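Local coordinates for peptide ABC transporter, peptide-binding protein (Enterococcus faecalis, PDB 3O6P) that is one part of a family 5 solute-binding protein that probably delivers peptides to an ABC transporter for uptake into the cell, at residues A[18-29]-A[90-101]. Residues are numbered along the deposited sequence; the frame is centred on the assembly and turned at random. Where two conformers were deposited one is given.
Sequences SPFRNANLRKAI and AKKELGISTLTM
Asn22 and Asn24 both grip Glu93, packing the N-capped start of helix 23-31 on the unit of helix 80-94 and strand 99-106 in this fragment of a family 5 solute-binding protein. The axes of segments 23-29 and 90-94 run nearly antiparallel (156°) and come within 9.3 Å. Asn22 is the N-cap: its OD1 accepts from Leu25 N in the carbonyl plane, on a lone pair. With CG anti to the backbone N (chi1 -179°), its amide turns to the partner helix, and Asn22 ND2 donates to Glu93 OE1 at 2.9 Å. This bond arrives on the anti side, tilted out of the carboxylate plane. Asn24 ND2 reaches the same oxygen on the syn side, tilted toward the opposite face. A water also donates to Glu93 OE1 and accepts from Asn24 N. Ala90 CB lies against the capping turn, 3.4 Å from Asn22 OD1 and 3.8 Å from Leu25 CB.

Apolar contacts continue to strand 99-106. Leu99 CD1 meets Pro19 CG, while Leu99 CD2 meets Leu25 CD2 tip to tip at 3.9 Å. Leu94 lies against Pro19 and Asn22 CB. Two residues further along the strand from Leu99, Met101, a selenomethionine, lies at the edge of the Phe20 ring in a Met-aromatic contact. Met101 CB is 3.9 Å from Phe20 CZ, and Met101 SE meets Ile29 CD1 at 4.1 Å.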
loop_
_atom_site.group_PDB
_atom_site.type_symbol
_atom_site.label_atom_id
_atom_site.label_comp_id
_atom_site.label_asym_id
_atom_site.label_seq_id
_atom_site.Cartn_x
_atom_site.Cartn_y
_atom_site.Cartn_z
ATOM N N SER A 18 -1.671 -14.703 -10.363
ATOM C CA SER A 18 -2.534 -13.765 -9.648
ATOM C C SER A 18 -2.695 -12.471 -10.465
ATOM O O SER A 18 -1.679 -11.910 -10.943
ATOM C CB SER A 18 -1.968 -13.381 -8.290
ATOM O OG SER A 18 -2.835 -12.406 -7.724
ATOM N N PRO A 19 -3.940 -11.964 -10.588
ATOM C CA PRO A 19 -4.100 -10.697 -11.294
ATOM C C PRO A 19 -3.326 -9.579 -10.606
ATOM O O PRO A 19 -2.881 -8.649 -11.260
ATOM C CB PRO A 19 -5.611 -10.413 -11.186
ATOM C CG PRO A 19 -6.073 -11.205 -10.012
ATOM C CD PRO A 19 -5.200 -12.423 -9.972
ATOM N N PHE A 20 -3.154 -9.691 -9.292
ATOM C CA PHE A 20 -2.490 -8.635 -8.522
ATOM C C PHE A 20 -0.994 -8.539 -8.747
ATOM O O PHE A 20 -0.385 -7.565 -8.309
ATOM C CB PHE A 20 -2.829 -8.761 -7.037
ATOM C CG PHE A 20 -4.300 -8.781 -6.790
ATOM C CD1 PHE A 20 -5.078 -7.661 -7.103
ATOM C CD2 PHE A 20 -4.927 -9.935 -6.318
ATOM C CE1 PHE A 20 -6.482 -7.677 -6.894
ATOM C CE2 PHE A 20 -6.311 -9.968 -6.084
ATOM C CZ PHE A 20 -7.096 -8.853 -6.400
ATOM N N ARG A 21 -0.404 -9.510 -9.444
ATOM C CA ARG A 21 1.004 -9.373 -9.862
ATOM C C ARG A 21 1.158 -8.414 -11.039
ATOM O O ARG A 21 2.276 -8.103 -11.460
ATOM C CB ARG A 21 1.636 -10.728 -10.181
ATOM C CG ARG A 21 1.991 -11.513 -8.920
ATOM C CD ARG A 21 2.358 -12.937 -9.248
ATOM N NE ARG A 21 3.759 -13.067 -9.604
ATOM C CZ ARG A 21 4.665 -13.715 -8.877
ATOM N NH1 ARG A 21 4.321 -14.299 -7.737
ATOM N NH2 ARG A 21 5.916 -13.785 -9.301
ATOM N N ASN A 22 0.036 -7.950 -11.584
ATOM C CA ASN A 22 0.089 -6.989 -12.659
ATOM C C ASN A 22 0.095 -5.554 -12.108
ATOM O O ASN A 22 -0.854 -5.135 -11.439
ATOM C CB ASN A 22 -1.104 -7.198 -13.603
ATOM C CG ASN A 22 -1.076 -6.234 -14.762
ATOM O OD1 ASN A 22 -1.461 -5.061 -14.623
ATOM N ND2 ASN A 22 -0.602 -6.706 -15.917
ATOM N N ALA A 23 1.165 -4.816 -12.376
ATOM C CA ALA A 23 1.321 -3.464 -11.814
ATOM C C ALA A 23 0.243 -2.515 -12.286
ATOM O O ALA A 23 -0.209 -1.669 -11.518
ATOM C CB ALA A 23 2.726 -2.910 -12.138
ATOM N N ASN A 24 -0.199 -2.655 -13.535
ATOM C CA ASN A 24 -1.296 -1.803 -14.005
ATOM C C ASN A 24 -2.618 -2.009 -13.258
ATOM O O ASN A 24 -3.347 -1.036 -13.018
ATOM C CB ASN A 24 -1.491 -1.934 -15.504
ATOM C CG ASN A 24 -0.356 -1.273 -16.269
ATOM O OD1 ASN A 24 0.076 -0.169 -15.914
ATOM N ND2 ASN A 24 0.151 -1.945 -17.302
ATOM N N LEU A 25 -2.920 -3.248 -12.875
ATOM C CA LEU A 25 -4.095 -3.482 -12.030
ATOM C C LEU A 25 -3.937 -2.849 -10.655
ATOM O O LEU A 25 -4.877 -2.215 -10.148
ATOM C CB LEU A 25 -4.449 -4.978 -11.914
ATOM C CG LEU A 25 -5.567 -5.329 -10.911
ATOM C CD1 LEU A 25 -6.896 -4.623 -11.276
ATOM C CD2 LEU A 25 -5.759 -6.856 -10.815
ATOM N N ARG A 26 -2.774 -3.023 -10.039
ATOM C CA ARG A 26 -2.570 -2.410 -8.739
ATOM C C ARG A 26 -2.729 -0.867 -8.791
ATOM O O ARG A 26 -3.372 -0.260 -7.930
ATOM C CB ARG A 26 -1.223 -2.805 -8.169
ATOM C CG ARG A 26 -1.031 -4.316 -8.033
ATOM C CD ARG A 26 0.191 -4.615 -7.133
ATOM N NE ARG A 26 1.462 -4.118 -7.692
ATOM C CZ ARG A 26 2.288 -4.806 -8.482
ATOM N NH1 ARG A 26 1.993 -6.055 -8.884
ATOM N NH2 ARG A 26 3.405 -4.212 -8.901
ATOM N N LYS A 27 -2.196 -0.263 -9.838
ATOM C CA LYS A 27 -2.370 1.162 -10.073
ATOM C C LYS A 27 -3.835 1.530 -10.353
ATOM O O LYS A 27 -4.293 2.564 -9.857
ATOM C CB LYS A 27 -1.445 1.627 -11.212
ATOM C CG LYS A 27 0.049 1.563 -10.797
ATOM C CD LYS A 27 0.941 1.728 -11.992
ATOM C CE LYS A 27 2.348 1.376 -11.520
ATOM N NZ LYS A 27 3.333 1.624 -12.614
ATOM N N ALA A 28 -4.560 0.714 -11.148
ATOM C CA ALA A 28 -5.969 1.032 -11.446
ATOM C C ALA A 28 -6.759 1.077 -10.133
ATOM O O ALA A 28 -7.587 1.986 -9.910
ATOM C CB ALA A 28 -6.559 -0.003 -12.401
ATOM N N ILE A 29 -6.450 0.138 -9.237
ATOM C CA ILE A 29 -7.107 0.085 -7.919
ATOM C C ILE A 29 -6.791 1.377 -7.151
ATOM O O ILE A 29 -7.716 2.062 -6.657
ATOM C CB ILE A 29 -6.670 -1.190 -7.166
ATOM C CG1 ILE A 29 -7.379 -2.401 -7.798
ATOM C CG2 ILE A 29 -7.011 -1.087 -5.683
ATOM C CD1 ILE A 29 -6.808 -3.780 -7.344
ATOM N N ALA A 90 -4.362 -3.680 -17.916
ATOM C CA ALA A 90 -4.250 -4.927 -17.143
ATOM C C ALA A 90 -5.005 -6.095 -17.790
ATOM O O ALA A 90 -4.470 -7.222 -17.860
ATOM C CB ALA A 90 -4.693 -4.748 -15.672
ATOM N N LYS A 91 -6.227 -5.828 -18.257
ATOM C CA LYS A 91 -7.024 -6.851 -18.952
ATOM C C LYS A 91 -6.286 -7.440 -20.153
ATOM O O LYS A 91 -6.309 -8.660 -20.381
ATOM C CB LYS A 91 -8.396 -6.299 -19.383
ATOM C CG LYS A 91 -9.370 -6.194 -18.185
ATOM C CD LYS A 91 -10.776 -5.886 -18.569
ATOM C CE LYS A 91 -10.882 -4.572 -19.286
ATOM N NZ LYS A 91 -12.211 -4.423 -19.996
ATOM N N LYS A 92 -5.627 -6.586 -20.923
ATOM C CA LYS A 92 -4.906 -7.059 -22.096
ATOM C C LYS A 92 -3.690 -7.882 -21.679
ATOM O O LYS A 92 -3.477 -8.994 -22.175
ATOM C CB LYS A 92 -4.518 -5.883 -22.991
ATOM C CG LYS A 92 -5.721 -5.160 -23.509
ATOM C CD LYS A 92 -5.451 -4.495 -24.813
ATOM C CE LYS A 92 -6.714 -3.819 -25.323
ATOM N NZ LYS A 92 -6.986 -2.526 -24.619
ATOM N N GLU A 93 -2.930 -7.362 -20.725
ATOM C CA GLU A 93 -1.703 -8.023 -20.285
ATOM C C GLU A 93 -1.985 -9.362 -19.632
ATOM O O GLU A 93 -1.261 -10.340 -19.876
ATOM C CB GLU A 93 -0.932 -7.112 -19.327
ATOM C CG GLU A 93 -0.388 -5.857 -20.076
ATOM C CD GLU A 93 0.209 -4.783 -19.179
ATOM O OE1 GLU A 93 -0.046 -4.770 -17.961
ATOM O OE2 GLU A 93 0.961 -3.931 -19.731
ATOM N N LEU A 94 -3.014 -9.394 -18.784
ATOM C CA LEU A 94 -3.349 -10.588 -18.017
ATOM C C LEU A 94 -4.152 -11.569 -18.831
ATOM O O LEU A 94 -4.220 -12.742 -18.491
ATOM C CB LEU A 94 -4.157 -10.209 -16.778
ATOM C CG LEU A 94 -3.354 -9.534 -15.657
ATOM C CD1 LEU A 94 -4.340 -8.995 -14.631
ATOM C CD2 LEU A 94 -2.391 -10.533 -14.991
ATOM N N GLY A 95 -4.784 -11.074 -19.891
ATOM C CA GLY A 95 -5.699 -11.905 -20.671
ATOM C C GLY A 95 -6.959 -12.278 -19.899
ATOM O O GLY A 95 -7.420 -13.433 -19.963
ATOM N N ILE A 96 -7.521 -11.305 -19.174
ATOM C CA ILE A 96 -8.768 -11.524 -18.417
ATOM C C ILE A 96 -9.832 -10.509 -18.829
ATOM O O ILE A 96 -9.504 -9.442 -19.349
ATOM C CB ILE A 96 -8.547 -11.501 -16.881
ATOM C CG1 ILE A 96 -8.125 -10.105 -16.384
ATOM C CG2 ILE A 96 -7.533 -12.616 -16.489
ATOM C CD1 ILE A 96 -8.001 -9.990 -14.855
ATOM N N SER A 97 -11.094 -10.851 -18.576
ATOM C CA SER A 97 -12.224 -9.990 -18.895
ATOM C C SER A 97 -12.914 -9.428 -17.661
ATOM O O SER A 97 -13.745 -8.549 -17.774
ATOM C CB SER A 97 -13.268 -10.812 -19.672
ATOM O OG SER A 97 -13.708 -11.923 -18.856
ATOM N N THR A 98 -12.593 -9.964 -16.491
ATOM C CA THR A 98 -13.422 -9.772 -15.312
ATOM C C THR A 98 -12.540 -9.981 -14.099
ATOM O O THR A 98 -11.490 -10.640 -14.205
ATOM C CB THR A 98 -14.598 -10.803 -15.287
ATOM O OG1 THR A 98 -15.399 -10.587 -14.150
ATOM C CG2 THR A 98 -14.101 -12.253 -15.235
ATOM N N LEU A 99 -12.942 -9.422 -12.955
ATOM C CA LEU A 99 -12.250 -9.702 -11.711
ATOM C C LEU A 99 -13.272 -9.678 -10.576
ATOM O O LEU A 99 -14.085 -8.762 -10.525
ATOM C CB LEU A 99 -11.183 -8.618 -11.470
ATOM C CG LEU A 99 -10.421 -8.691 -10.146
ATOM C CD1 LEU A 99 -9.681 -10.034 -10.039
ATOM C CD2 LEU A 99 -9.471 -7.500 -10.004
ATOM N N THR A 100 -13.230 -10.672 -9.686
ATOM C CA THR A 100 -14.024 -10.650 -8.462
ATOM C C THR A 100 -13.014 -10.745 -7.341
ATOM O O THR A 100 -12.159 -11.643 -7.315
ATOM C CB THR A 100 -15.062 -11.801 -8.385
ATOM O OG1 THR A 100 -16.031 -11.613 -9.416
ATOM C CG2 THR A 100 -15.791 -11.790 -7.042
HETATM N N MSE A 101 -13.033 -9.741 -6.475
HETATM C CA MSE A 101 -12.029 -9.669 -5.411
HETATM C C MSE A 101 -12.662 -9.364 -4.079
HETATM O O MSE A 101 -13.573 -8.547 -3.993
HETATM C CB MSE A 101 -10.969 -8.620 -5.735
HETATM C CG MSE A 101 -11.511 -7.212 -5.907
HETATM SE SE MSE A 101 -10.079 -5.916 -6.263
HETATM C CE MSE A 101 -9.272 -5.935 -4.518
HETATM O O HOH W 1 1.625 -4.138 -15.707
#